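Local coordinates for protein MgGH51 (Meripilus giganteus, PDB 6ZPV) that probably hydrolyses terminal alpha-L-arabinofuranosyl linkages in arabinose-containing glycans, as a fungal alpha-L-arabinofuranosidase of family GH51, at residues 56-62 with 93-99; 74-78 with 251-255; 113-119 with 156-162; 123-127 with 184-188; 131-137 with 173-179. All coordinates share one frame. Where two conformers were deposited one is given. Residue numbers count along the deposited sequence, not the author numbering.

Interaction 1 of 5, residues 56-62 with 93-99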
# COMPACT_ATOMS: atom_id res chain seq x y z
N ALA A 56 16.64 -1.22 16.29
CA ALA A 56 16.47 0.21 16.00
C ALA A 56 16.87 1.14 17.15
O ALA A 56 16.94 2.36 16.91
CB ALA A 56 15.13 0.55 15.43
N TRP A 57 17.06 0.60 18.37
CA TRP A 57 17.35 1.40 19.57
C TRP A 57 18.82 1.30 19.94
O TRP A 57 19.40 0.20 19.89
CB TRP A 57 16.48 0.95 20.75
CG TRP A 57 15.03 1.13 20.54
CD1 TRP A 57 14.11 0.24 20.07
CD2 TRP A 57 14.29 2.31 20.79
NE1 TRP A 57 12.87 0.78 20.03
CE2 TRP A 57 12.92 2.08 20.48
CE3 TRP A 57 14.64 3.60 21.26
CZ2 TRP A 57 11.92 3.05 20.65
CZ3 TRP A 57 13.65 4.56 21.40
CH2 TRP A 57 12.32 4.28 21.09
N HIS A 58 19.42 2.38 20.40
CA HIS A 58 20.85 2.42 20.71
C HIS A 58 21.09 3.30 21.92
O HIS A 58 20.46 4.35 22.06
CB HIS A 58 21.61 3.01 19.50
CG HIS A 58 21.34 2.29 18.22
ND1 HIS A 58 21.95 1.10 17.90
CD2 HIS A 58 20.44 2.58 17.25
CE1 HIS A 58 21.43 0.68 16.73
NE2 HIS A 58 20.52 1.58 16.31
N PRO A 59 22.08 2.98 22.77
CA PRO A 59 22.38 3.86 23.90
C PRO A 59 23.06 5.14 23.45
O PRO A 59 23.76 5.18 22.45
CB PRO A 59 23.33 3.01 24.74
CG PRO A 59 23.99 2.08 23.74
CD PRO A 59 22.93 1.77 22.71
N ILE A 60 22.85 6.16 24.25
CA ILE A 60 23.67 7.38 24.26
C ILE A 60 24.56 7.26 25.49
O ILE A 60 24.05 7.03 26.61
CB ILE A 60 22.83 8.67 24.26
CG1 ILE A 60 22.09 8.83 22.94
CG2 ILE A 60 23.71 9.87 24.57
CD1 ILE A 60 21.07 9.94 22.94
N SER A 61 25.85 7.49 25.32
CA SER A 61 26.80 7.48 26.42
C SER A 61 26.74 6.12 27.10
O SER A 61 26.65 5.06 26.41
CB SER A 61 26.63 8.69 27.30
OG SER A 61 27.64 8.75 28.29
N ASN A 62 26.84 6.08 28.42
CA ASN A 62 26.92 4.83 29.21
C ASN A 62 25.55 4.28 29.59
O ASN A 62 25.48 3.48 30.53
CB ASN A 62 27.84 5.01 30.43
CG ASN A 62 27.35 6.01 31.42
OD1 ASN A 62 26.51 6.87 31.08
ND2 ASN A 62 27.87 5.96 32.63
N ARG A 93 24.77 14.24 28.77
CA ARG A 93 23.52 13.61 28.28
C ARG A 93 23.68 12.10 28.31
O ARG A 93 24.69 11.54 27.86
CB ARG A 93 23.20 14.17 26.89
CG ARG A 93 24.15 13.78 25.76
CD ARG A 93 23.98 14.59 24.48
NE ARG A 93 22.66 14.50 23.88
CZ ARG A 93 22.33 13.88 22.76
NH1 ARG A 93 23.16 13.15 22.08
NH2 ARG A 93 21.10 14.04 22.30
N VAL A 94 22.65 11.44 28.77
CA VAL A 94 22.60 9.95 28.86
C VAL A 94 21.20 9.56 28.42
O VAL A 94 20.23 10.21 28.86
CB VAL A 94 23.01 9.44 30.27
CG1 VAL A 94 22.90 7.92 30.33
CG2 VAL A 94 24.41 9.91 30.69
N GLY A 95 21.03 8.53 27.62
CA GLY A 95 19.73 8.20 27.08
C GLY A 95 19.85 7.22 25.97
O GLY A 95 20.63 6.27 26.07
N PHE A 96 19.05 7.42 24.91
CA PHE A 96 19.01 6.42 23.83
C PHE A 96 18.45 7.10 22.57
O PHE A 96 17.78 8.13 22.64
CB PHE A 96 18.19 5.20 24.26
CG PHE A 96 16.89 5.54 24.91
CD1 PHE A 96 15.72 5.72 24.18
CD2 PHE A 96 16.80 5.64 26.32
CE1 PHE A 96 14.55 6.04 24.82
CE2 PHE A 96 15.62 5.99 26.93
CZ PHE A 96 14.50 6.18 26.18
N THR A 97 18.74 6.48 21.44
CA THR A 97 18.26 6.87 20.12
C THR A 97 17.41 5.77 19.48
O THR A 97 17.58 4.59 19.80
CB THR A 97 19.40 7.29 19.19
OG1 THR A 97 20.26 6.18 19.00
CG2 THR A 97 20.16 8.49 19.68
N ASN A 98 16.58 6.22 18.55
CA ASN A 98 15.91 5.33 17.60
C ASN A 98 16.34 5.78 16.20
O ASN A 98 16.17 6.98 15.87
CB ASN A 98 14.37 5.40 17.72
CG ASN A 98 13.66 4.35 16.90
OD1 ASN A 98 13.54 4.51 15.67
ND2 ASN A 98 13.17 3.31 17.56
N GLU A 99 16.85 4.86 15.39
CA GLU A 99 17.40 5.18 14.07
C GLU A 99 16.30 5.32 13.02
O GLU A 99 16.64 5.55 11.84
CB GLU A 99 18.41 4.10 13.66
CG GLU A 99 17.78 2.74 13.38
CD GLU A 99 18.76 1.66 13.01
OE1 GLU A 99 18.77 1.26 11.82
OE2 GLU A 99 19.58 1.24 13.84
O HOH W 1 22.89 6.41 20.06
O HOH W 2 26.87 11.02 29.35
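An outermost strand and its neighbour in one five-stranded antiparallel sheet of the beta-sandwich meet here; the short axes of 57-60 and 93-98 approach to 4.2 Å at 158°. The pairing begins at Ala56, whose O accepts from Glu99 N at 2.9 Å. Trp57 forms a non-hydrogen-bonded pair with Asn98, both side chains on the face that looks into the sandwich. Asn98 CB lies 4.0 Å from the centroid of the Trp57 six-membered ring and 16° off its normal, a CH-pi contact, while Trp57 CZ3 reaches Phe96 CD1 at 3.7 Å. The indole NE1 hydrogen-bonds to Asn40 O, and Phe195 of the facing sheet meets the ring. His58 is hydrogen-bonded twice to Thr97 through the backbone, His58 N to Thr97 O at 2.9 Å and Thr97 N to His58 O at 2.8 Å; on the outer face His58 NE2 donates to Glu99 OE2 at 2.7 Å, a His-carboxylate hydrogen bond. At Pro59, opposite Phe96, the side chains diverge, and a water links Pro59 O to Thr97 OG1. Ile60, with the most surface covered, donates from N to Gly95 O at 2.9 Å and packs CD1 on Thr97 CG2 at 3.7 Å. Beyond the strand, a water accepts from Ser61 OG at 2.6 Å and donates to Arg93 O at 2.7 Å.

Interaction 2 of 5, residues 74-78 with 251-255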
# COMPACT_ATOMS: atom_id res chain seq x y z
N VAL A 74 2.42 -0.96 30.53
CA VAL A 74 1.59 0.20 30.24
C VAL A 74 0.17 -0.21 29.86
O VAL A 74 -0.79 0.45 30.22
CB VAL A 74 2.26 1.11 29.19
CG1 VAL A 74 2.22 0.54 27.76
CG2 VAL A 74 1.63 2.50 29.21
N SER A 75 0.05 -1.30 29.16
CA SER A 75 -1.20 -1.96 28.81
C SER A 75 -0.90 -3.43 28.58
O SER A 75 0.22 -3.79 28.20
CB SER A 75 -1.78 -1.33 27.57
OG SER A 75 -0.97 -1.71 26.46
N ASN A 76 -1.90 -4.30 28.77
CA ASN A 76 -1.63 -5.71 28.53
C ASN A 76 -1.43 -5.96 27.03
O ASN A 76 -0.85 -7.01 26.68
CB ASN A 76 -2.65 -6.61 29.14
CG ASN A 76 -2.43 -6.87 30.61
OD1 ASN A 76 -2.37 -8.09 31.02
ND2 ASN A 76 -2.37 -5.87 31.40
N ALA A 77 -1.86 -5.07 26.15
CA ALA A 77 -1.59 -5.21 24.70
C ALA A 77 -0.12 -4.92 24.38
O ALA A 77 0.31 -5.28 23.29
CB ALA A 77 -2.49 -4.30 23.90
N LEU A 78 0.58 -4.25 25.28
CA LEU A 78 1.98 -3.81 25.12
C LEU A 78 2.77 -4.28 26.32
O LEU A 78 3.21 -3.46 27.17
CB LEU A 78 2.06 -2.28 24.93
CG LEU A 78 1.30 -1.75 23.69
CD1 LEU A 78 1.36 -0.21 23.70
CD2 LEU A 78 1.88 -2.31 22.38
N LEU A 251 -3.89 3.27 20.35
CA LEU A 251 -2.64 2.51 20.12
C LEU A 251 -2.26 1.69 21.34
O LEU A 251 -1.60 0.64 21.20
CB LEU A 251 -1.50 3.46 19.72
CG LEU A 251 -1.72 4.29 18.47
CD1 LEU A 251 -0.50 5.08 18.16
CD2 LEU A 251 -2.16 3.45 17.29
N LEU A 252 -2.70 2.11 22.52
CA LEU A 252 -2.40 1.31 23.75
C LEU A 252 -3.04 -0.08 23.71
O LEU A 252 -2.62 -0.93 24.47
CB LEU A 252 -2.85 2.08 25.00
CG LEU A 252 -1.94 3.23 25.42
CD1 LEU A 252 -0.69 2.74 26.06
CD2 LEU A 252 -1.70 4.22 24.38
N ASP A 253 -4.07 -0.27 22.87
CA ASP A 253 -4.82 -1.53 22.80
C ASP A 253 -4.50 -2.32 21.52
O ASP A 253 -5.24 -3.27 21.24
CB ASP A 253 -6.31 -1.21 22.94
CG ASP A 253 -6.60 -0.61 24.31
OD1 ASP A 253 -6.11 -1.14 25.30
OD2 ASP A 253 -7.29 0.43 24.37
N ARG A 254 -3.52 -1.94 20.73
CA ARG A 254 -3.20 -2.64 19.48
C ARG A 254 -1.94 -3.50 19.71
O ARG A 254 -0.84 -2.97 19.81
CB ARG A 254 -3.01 -1.69 18.33
CG ARG A 254 -4.24 -0.80 18.05
CD ARG A 254 -4.04 0.02 16.80
NE ARG A 254 -5.06 1.06 16.66
CZ ARG A 254 -5.16 1.88 15.60
NH1 ARG A 254 -4.38 1.67 14.52
NH2 ARG A 254 -6.01 2.90 15.60
N PRO A 255 -2.08 -4.85 19.82
CA PRO A 255 -0.93 -5.66 20.17
C PRO A 255 0.09 -5.82 19.08
O PRO A 255 1.25 -6.22 19.36
CB PRO A 255 -1.56 -7.02 20.55
CG PRO A 255 -2.85 -7.05 19.72
CD PRO A 255 -3.32 -5.63 19.82
O HOH W 3 1.85 -6.97 21.91
O HOH W 4 -4.41 -3.33 26.55
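A type I beta turn, Ser75 to Leu78, rests on a 3-10 segment, 251-253, where the beta-sandwich meets the (beta/alpha)8 barrel, which in GH51 enzymes carries the active site. The turn belongs to the loop between sandwich strands 64-69 and 80-85; the partner lies in the loop that follows barrel strand 224-227. The turn is closed by its own backbone hydrogen bond, Leu78 N to Ser75 O at 3.0 Å, and the 3-10 segment by Arg254 N to Leu251 O at 3.3 Å.

One direct hydrogen bond crosses the interface: Ser75 OG donates to Leu252 O at 2.7 Å. The same hydroxyl oxygen also weakly accepts from Leu78 N at 3.2 Å. Apolar contact is modest, in keeping with 304 Å² of buried surface. Leu252 CD1 lies 3.9 Å from Val74 CG2 and 4.3 Å from Leu78 CD1, and Ala77 CB is 4.4 Å from Pro255 CD. Met194 and Phe117 extend this apolar patch into the sandwich. The Ala77 methyl, CB, also packs on a backbone carbonyl, 3.4 Å from Leu252 O.

A CA-H...O contact, Pro255 CA to Ala77 O at 3.4 Å, and two bridging waters complete the seam. One water accepts from Ala77 N at 3.1 Å and donates to the carboxylate oxygen Asp253 OD1 at 3.0 Å, while the other donates to both Ala77 O and Pro255 O, each at 2.7 Å.

Interaction 3 of 5, residues 113-119 with 156-162. With NAG (2-acetamido-2-deoxy-beta-D-glucopyranose), chain E; NAG (2-acetamido-2-deoxy-beta-D-glucopyranose), chain B.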
# COMPACT_ATOMS: atom_id res chain seq x y z
N LYS A 113 5.40 15.63 16.22
CA LYS A 113 4.74 15.25 17.49
C LYS A 113 5.45 14.06 18.10
O LYS A 113 5.38 12.96 17.53
CB LYS A 113 3.27 15.02 17.32
CG LYS A 113 2.45 16.25 16.92
CD LYS A 113 0.98 15.85 16.74
CE LYS A 113 -0.03 16.95 16.67
NZ LYS A 113 0.59 18.27 16.69
N ALA A 114 6.14 14.24 19.21
CA ALA A 114 6.81 13.15 19.95
C ALA A 114 5.95 12.78 21.15
O ALA A 114 5.40 13.67 21.83
CB ALA A 114 8.16 13.60 20.43
N SER A 115 5.91 11.51 21.48
CA SER A 115 5.25 11.10 22.72
C SER A 115 5.91 9.79 23.21
O SER A 115 6.55 9.03 22.46
CB SER A 115 3.78 10.97 22.54
OG SER A 115 3.45 9.91 21.64
N LEU A 116 5.68 9.52 24.48
CA LEU A 116 6.16 8.31 25.14
C LEU A 116 5.40 8.13 26.45
O LEU A 116 4.79 9.09 26.94
CB LEU A 116 7.67 8.33 25.36
CG LEU A 116 8.24 9.47 26.21
CD1 LEU A 116 8.04 9.25 27.71
CD2 LEU A 116 9.71 9.66 25.94
N PHE A 117 5.48 6.95 27.02
CA PHE A 117 5.03 6.67 28.38
C PHE A 117 6.25 6.33 29.21
O PHE A 117 7.14 5.59 28.73
CB PHE A 117 3.99 5.56 28.39
CG PHE A 117 2.63 5.92 27.88
CD1 PHE A 117 2.41 6.03 26.51
CD2 PHE A 117 1.58 6.16 28.73
CE1 PHE A 117 1.15 6.36 26.00
CE2 PHE A 117 0.34 6.51 28.23
CZ PHE A 117 0.14 6.61 26.88
N PHE A 118 6.23 6.71 30.48
CA PHE A 118 7.30 6.33 31.40
C PHE A 118 6.75 6.08 32.80
O PHE A 118 5.69 6.61 33.16
CB PHE A 118 8.43 7.37 31.49
CG PHE A 118 8.12 8.59 32.33
CD1 PHE A 118 7.30 9.63 31.87
CD2 PHE A 118 8.55 8.66 33.64
CE1 PHE A 118 6.95 10.68 32.69
CE2 PHE A 118 8.20 9.72 34.47
CZ PHE A 118 7.39 10.73 33.99
N ARG A 119 7.50 5.36 33.60
CA ARG A 119 7.35 5.34 35.07
C ARG A 119 8.67 5.03 35.69
O ARG A 119 9.49 4.34 35.08
CB ARG A 119 6.28 4.33 35.51
CG ARG A 119 6.65 2.86 35.35
CD ARG A 119 5.58 1.85 35.76
NE ARG A 119 6.02 0.39 35.43
CZ ARG A 119 6.52 -0.35 36.36
NH1 ARG A 119 6.57 0.16 37.60
NH2 ARG A 119 6.85 -1.56 36.23
N TRP A 156 2.38 5.01 35.34
CA TRP A 156 2.59 5.27 33.91
C TRP A 156 2.05 6.64 33.53
O TRP A 156 0.84 6.92 33.77
CB TRP A 156 1.91 4.18 33.09
CG TRP A 156 2.69 2.90 33.03
CD1 TRP A 156 2.33 1.70 33.56
CD2 TRP A 156 3.91 2.68 32.29
NE1 TRP A 156 3.28 0.74 33.26
CE2 TRP A 156 4.23 1.32 32.47
CE3 TRP A 156 4.77 3.50 31.51
CZ2 TRP A 156 5.34 0.75 31.86
CZ3 TRP A 156 5.88 2.93 30.95
CH2 TRP A 156 6.15 1.56 31.08
N THR A 157 2.90 7.41 32.85
CA THR A 157 2.58 8.80 32.52
C THR A 157 2.99 9.07 31.07
O THR A 157 4.11 8.73 30.70
CB THR A 157 3.37 9.69 33.48
OG1 THR A 157 2.97 9.39 34.84
CG2 THR A 157 3.14 11.18 33.22
N GLN A 158 2.10 9.71 30.30
CA GLN A 158 2.41 10.09 28.94
C GLN A 158 3.06 11.46 28.93
O GLN A 158 2.59 12.40 29.57
CB GLN A 158 1.20 10.06 28.02
CG GLN A 158 1.59 10.04 26.54
CD GLN A 158 0.45 10.07 25.54
OE1 GLN A 158 -0.49 10.80 25.76
NE2 GLN A 158 0.61 9.39 24.39
N ILE A 159 4.11 11.59 28.12
CA ILE A 159 4.78 12.85 27.72
C ILE A 159 4.40 13.14 26.26
O ILE A 159 4.52 12.24 25.44
CB ILE A 159 6.31 12.79 27.95
CG1 ILE A 159 6.66 12.76 29.45
CG2 ILE A 159 7.04 13.88 27.20
CD1 ILE A 159 8.16 12.65 29.79
N ASN A 160 3.99 14.36 25.96
CA ASN A 160 3.70 14.82 24.59
C ASN A 160 4.43 16.13 24.36
O ASN A 160 4.12 17.10 25.04
CB ASN A 160 2.18 15.02 24.42
CG ASN A 160 1.35 13.77 24.55
OD1 ASN A 160 1.24 13.02 23.58
ND2 ASN A 160 0.84 13.54 25.75
N LEU A 161 5.37 16.14 23.45
CA LEU A 161 6.16 17.33 23.15
C LEU A 161 6.32 17.50 21.64
O LEU A 161 6.65 16.51 20.95
CB LEU A 161 7.55 17.25 23.78
CG LEU A 161 7.56 17.23 25.32
CD1 LEU A 161 8.89 16.79 25.83
CD2 LEU A 161 7.18 18.61 25.88
N GLU A 162 6.09 18.69 21.12
CA GLU A 162 6.35 19.01 19.71
C GLU A 162 7.84 19.27 19.52
O GLU A 162 8.57 19.69 20.42
CB GLU A 162 5.50 20.17 19.24
CG GLU A 162 4.01 19.84 19.15
CD GLU A 162 3.14 20.99 18.68
OE1 GLU A 162 3.65 22.10 18.57
OE2 GLU A 162 2.00 20.71 18.37
C1 NAG E . 7.34 21.69 23.34
C2 NAG E . 7.22 22.90 22.40
C3 NAG E . 5.93 23.69 22.73
C4 NAG E . 4.73 22.74 22.76
C5 NAG E . 5.00 21.57 23.70
C6 NAG E . 3.86 20.58 23.77
C7 NAG E . 9.38 23.69 21.61
C8 NAG E . 10.59 24.55 21.97
N2 NAG E . 8.35 23.76 22.49
O3 NAG E . 5.77 24.67 21.73
O4 NAG E . 3.56 23.47 23.24
O5 NAG E . 6.19 20.92 23.26
O6 NAG E . 3.66 20.10 22.45
O7 NAG E . 9.39 22.94 20.62
C1 NAG B . 2.46 23.47 22.38
C2 NAG B . 1.23 23.88 23.20
C3 NAG B . 0.08 24.11 22.23
C4 NAG B . 0.51 25.09 21.13
C5 NAG B . 1.77 24.60 20.43
C6 NAG B . 2.31 25.57 19.42
C7 NAG B . 1.34 22.98 25.54
C8 NAG B . 0.93 21.84 26.45
N2 NAG B . 0.95 22.90 24.26
O3 NAG B . -1.05 24.64 22.90
O4 NAG B . -0.51 25.24 20.10
O5 NAG B . 2.79 24.47 21.42
O6 NAG B . 2.44 26.78 20.16
O7 NAG B . 2.02 23.93 25.94
O HOH W 5 0.68 18.78 19.84
O HOH W 6 2.78 7.61 22.99
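Trp156, just ahead of strand 157-162, has more surface covered than any other residue here. Arg119 CD stands 3.6 Å from the centroid of its five-membered ring and 15° off the normal, a CH-pi contact, and Trp156 CE3 meets Phe117 CB at 3.8 Å. The polar ends turn elsewhere: Trp156 NE1 to Ser72 O, Arg119 NH2 to Asp70. Two residues before Arg119 on strand 113-119, Phe117 receives Gln158 CB over its ring face, 3.9 Å from the centroid. The ladder beneath is antiparallel, at the edge of a five-stranded sheet of the beta-sandwich, its axes at 160°; Ala114-Leu161, Leu116-Ile159 and Phe118-Thr157 are the hydrogen-bonded pairs. Phe118 points to the inner face, where its CE1 packs on Ile159 CD1 at 3.7 Å beside Ile149 of the opposing sheet. At the far end Lys113 NZ and Glu162 OE2 form a salt bridge whose hydrogen bond is weak, at 3.3 Å, and Glu162 N donates to O5 and O6 of the chain E NAG, both at 3.1 Å, within a glycan site that includes Asn145 and His164.

Interaction 4 of 5, residues 123-127 with 184-188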
# COMPACT_ATOMS: atom_id res chain seq x y z
N SER A 123 10.32 4.33 43.35
CA SER A 123 10.29 5.76 43.66
C SER A 123 11.69 6.25 44.05
O SER A 123 12.37 5.59 44.84
CB SER A 123 9.33 6.04 44.80
OG SER A 123 9.13 7.42 45.03
N SER A 124 12.05 7.40 43.57
CA SER A 124 13.34 8.03 43.87
C SER A 124 13.22 9.53 44.02
O SER A 124 12.20 10.10 43.65
CB SER A 124 14.41 7.71 42.81
OG SER A 124 14.23 8.62 41.73
N SER A 125 14.29 10.12 44.50
CA SER A 125 14.33 11.61 44.63
C SER A 125 14.79 12.30 43.33
O SER A 125 14.98 13.53 43.33
CB SER A 125 15.25 12.01 45.73
OG SER A 125 16.58 11.54 45.47
N PHE A 126 14.82 11.60 42.20
CA PHE A 126 15.22 12.27 40.94
C PHE A 126 14.38 13.51 40.74
O PHE A 126 13.14 13.49 40.83
CB PHE A 126 15.03 11.32 39.74
CG PHE A 126 15.41 11.99 38.44
CD1 PHE A 126 16.75 12.12 38.10
CD2 PHE A 126 14.47 12.55 37.61
CE1 PHE A 126 17.11 12.80 36.94
CE2 PHE A 126 14.83 13.20 36.44
CZ PHE A 126 16.15 13.33 36.12
N SER A 127 15.02 14.55 40.23
CA SER A 127 14.32 15.77 39.79
C SER A 127 15.12 16.38 38.64
O SER A 127 16.30 16.72 38.82
CB SER A 127 14.19 16.76 40.90
OG SER A 127 13.56 17.95 40.54
N ALA A 184 22.41 14.44 37.29
CA ALA A 184 21.13 14.40 38.01
C ALA A 184 20.57 12.97 38.05
O ALA A 184 19.92 12.61 39.05
CB ALA A 184 20.13 15.35 37.40
N GLY A 185 20.83 12.21 37.01
CA GLY A 185 20.23 10.90 36.81
C GLY A 185 21.09 9.70 37.20
O GLY A 185 20.67 8.55 37.00
N ALA A 186 22.25 9.94 37.78
CA ALA A 186 23.18 8.85 38.08
C ALA A 186 22.47 7.85 39.02
O ALA A 186 21.90 8.25 40.03
CB ALA A 186 24.44 9.40 38.69
N GLY A 187 22.56 6.56 38.68
CA GLY A 187 21.92 5.53 39.49
C GLY A 187 20.43 5.33 39.26
O GLY A 187 19.84 4.46 39.93
N GLN A 188 19.80 6.06 38.36
CA GLN A 188 18.34 5.93 38.17
C GLN A 188 17.99 4.81 37.20
O GLN A 188 18.75 4.56 36.25
CB GLN A 188 17.75 7.25 37.64
CG GLN A 188 17.93 8.43 38.58
CD GLN A 188 17.15 8.37 39.87
OE1 GLN A 188 16.04 7.81 39.86
NE2 GLN A 188 17.69 9.01 40.89
O HOH W 7 17.71 10.11 43.51
O HOH W 8 18.00 14.17 40.46
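The Phe126 ring lies against the backbone at Ala184 and Gly185, with Ala184 O near its plane at 3.3 Å from Phe126 CD1 and Gly185 CA 3.7 Å from Phe126 CE1. Two connecting loops meet here at the end of the beta-sandwich: 123-127 leads from strand 112-119 into strand 127-136, whereas the loop segment 184-188 joins strands 174-181 and 189-198. Each has a turn motif of its own. Ser124 OG accepts from Phe126 N at 3.1 Å, making an ST turn, while Gly185 to Gln188 form a type II beta turn closed by Gln188 N to Gly185 O at 3.0 Å.

Gln188 joins the two. Its OE1 accepts from Ser124 OG at 2.7 Å, so that hydroxyl both closes its own turn and reaches the opposite loop; Gln188 CD also packs 3.6 Å from Phe126 CB. Apolar contact is slight, Phe126 CE1 to Ala184 CB at 4.0 Å, and the contact buries only 214 Å². Ile149 of strand 141-150 also touches Phe126. Water supplements the seam: one molecule links Ser125 OG with Gln188 NE2, weakly on the glutamine side, and another accepts from Ser127 N at 3.0 Å and donates to Ala184 O at 2.8 Å.

Interaction 5 of 5, residues 131-137 with 173-179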
# COMPACT_ATOMS: atom_id res chain seq x y z
N THR A 131 14.46 15.31 28.11
CA THR A 131 14.58 15.95 26.81
C THR A 131 14.31 14.91 25.73
O THR A 131 14.82 13.81 25.76
CB THR A 131 15.96 16.57 26.63
OG1 THR A 131 16.16 17.54 27.68
CG2 THR A 131 16.11 17.31 25.31
N VAL A 132 13.52 15.29 24.73
CA VAL A 132 13.34 14.49 23.51
C VAL A 132 13.79 15.35 22.32
O VAL A 132 13.78 16.61 22.39
CB VAL A 132 11.91 13.99 23.32
CG1 VAL A 132 11.44 13.26 24.54
CG2 VAL A 132 10.91 15.07 22.93
N GLY A 133 14.15 14.72 21.23
CA GLY A 133 14.59 15.50 20.07
C GLY A 133 15.01 14.68 18.92
O GLY A 133 14.78 13.46 18.83
N LEU A 134 15.55 15.41 17.92
CA LEU A 134 16.15 14.84 16.72
C LEU A 134 17.64 15.26 16.67
O LEU A 134 17.92 16.42 16.96
CB LEU A 134 15.39 15.32 15.48
CG LEU A 134 14.03 14.68 15.31
CD1 LEU A 134 13.13 15.57 14.43
CD2 LEU A 134 14.17 13.30 14.68
N GLN A 135 18.51 14.32 16.32
CA GLN A 135 19.94 14.60 16.18
C GLN A 135 20.42 13.99 14.87
O GLN A 135 19.90 12.99 14.41
CB GLN A 135 20.70 14.08 17.41
CG GLN A 135 20.66 12.57 17.56
CD GLN A 135 21.55 12.09 18.68
OE1 GLN A 135 21.44 12.55 19.79
NE2 GLN A 135 22.44 11.14 18.37
N THR A 136 21.51 14.58 14.35
CA THR A 136 22.27 13.84 13.36
C THR A 136 22.82 12.54 13.95
O THR A 136 23.03 12.49 15.20
CB THR A 136 23.39 14.65 12.74
OG1 THR A 136 24.38 14.87 13.76
CG2 THR A 136 22.89 15.98 12.19
N ASN A 137 23.12 11.53 13.11
CA ASN A 137 23.66 10.28 13.67
C ASN A 137 25.07 10.56 14.25
O ASN A 137 25.48 9.74 15.05
CB ASN A 137 23.59 9.12 12.67
CG ASN A 137 22.18 8.59 12.59
OD1 ASN A 137 21.29 9.02 13.34
ND2 ASN A 137 21.93 7.71 11.68
N SER A 173 20.34 10.70 7.65
CA SER A 173 21.09 9.94 8.66
C SER A 173 20.96 10.64 10.02
O SER A 173 21.94 11.17 10.54
CB SER A 173 22.52 9.74 8.19
OG SER A 173 22.58 8.90 7.03
N ASN A 174 19.74 10.64 10.54
CA ASN A 174 19.34 11.29 11.79
C ASN A 174 18.54 10.29 12.65
O ASN A 174 17.97 9.34 12.10
CB ASN A 174 18.46 12.51 11.50
CG ASN A 174 19.05 13.35 10.40
OD1 ASN A 174 20.16 13.89 10.59
ND2 ASN A 174 18.36 13.46 9.25
N SER A 175 18.49 10.57 13.94
CA SER A 175 17.79 9.72 14.92
C SER A 175 16.95 10.56 15.88
O SER A 175 17.28 11.74 16.16
CB SER A 175 18.76 8.90 15.69
OG SER A 175 19.40 7.91 14.90
N PHE A 176 15.88 9.95 16.35
CA PHE A 176 15.15 10.45 17.51
C PHE A 176 15.95 10.14 18.77
O PHE A 176 16.62 9.09 18.83
CB PHE A 176 13.81 9.74 17.57
CG PHE A 176 12.96 10.04 18.78
CD1 PHE A 176 12.38 11.30 18.93
CD2 PHE A 176 12.71 9.09 19.74
CE1 PHE A 176 11.59 11.62 20.02
CE2 PHE A 176 11.87 9.39 20.83
CZ PHE A 176 11.34 10.64 20.98
N PHE A 177 15.90 11.01 19.77
CA PHE A 177 16.60 10.75 21.04
C PHE A 177 15.70 11.12 22.22
O PHE A 177 14.81 11.99 22.14
CB PHE A 177 17.92 11.51 21.14
CG PHE A 177 17.86 13.00 21.32
CD1 PHE A 177 17.65 13.56 22.56
CD2 PHE A 177 18.04 13.84 20.23
CE1 PHE A 177 17.63 14.95 22.69
CE2 PHE A 177 18.05 15.21 20.38
CZ PHE A 177 17.84 15.78 21.65
N VAL A 178 16.02 10.47 23.34
CA VAL A 178 15.52 10.77 24.69
C VAL A 178 16.73 10.83 25.60
O VAL A 178 17.52 9.86 25.60
CB VAL A 178 14.52 9.71 25.17
CG1 VAL A 178 14.05 10.00 26.57
CG2 VAL A 178 13.36 9.58 24.21
N THR A 179 16.91 11.90 26.35
CA THR A 179 18.02 12.00 27.32
C THR A 179 17.52 12.59 28.63
O THR A 179 16.59 13.41 28.68
CB THR A 179 19.18 12.81 26.76
OG1 THR A 179 18.81 14.15 26.47
CG2 THR A 179 19.81 12.18 25.57
O HOH W 9 19.01 6.89 11.34
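This is a buried antiparallel strand pairing inside a five-stranded sheet of the beta-sandwich: 131-136 lies between strands 174-181 and 141-150, and 174-179 between it and 93-98. The two axes approach to 4.6 Å at 153°. Three hydrogen-bonded pairs set the register, Thr131-Thr179, Gly133-Phe177 and Gln135-Ser175, each with both backbone hydrogen bonds made; Gln135 N to Ser175 O, for example, is 2.9 Å with an angle of 166°.

On the face turned to the sandwich interior, Val132 CB meets Phe176 CE1 at 4.1 Å and Val132 CG1 meets Val178 CG2 at 4.2 Å. The other face is dominated by Phe177, whose ring lies across the neighbouring strand: Gly133 CA is 3.7 Å from its centroid, 21° off the normal, a CH-pi contact. A beta carbon on Gly133 would fall 2.5 Å from Phe177 CZ, so this overlap depends on the missing side chain. Arg93 of the adjoining strand makes a cation-pi contact with Phe177, and its NH1 hydrogen-bonds to Gln135 OE1.

Past the strand end the pairing continues with Asn137 N to Ser173 O at 2.9 Å, and Ser175 OG donates to Asn137 OD1 at 2.7 Å.

From the N terminus, interaction 1 closes first, bringing strand 93-98 back to strand 57-60. Residues 74-78 leave from within that loop and pair only with 251-255, so interaction 2 crosses interaction 1 and encloses interactions 3, 4 and 5, tying sandwich to barrel. Interaction 3 closes in one sheet; interaction 5, in the other, crosses it and lies within interaction 4, which also crosses interaction 3. Interaction 4 joins loops 112-119 to 127-136 and 174-181 to 189-198, both passing between sheets. A probable backbone hydrogen bond, Asn98 N to Phe176 O at 2.9 Å, joins interactions 1 and 5. Ala114 CB meets Val132 CG2 at 4.0 Å between interactions 3 and 5; Val74 CG2 to Phe117 CD2, 3.7 Å, joins 2 and 3.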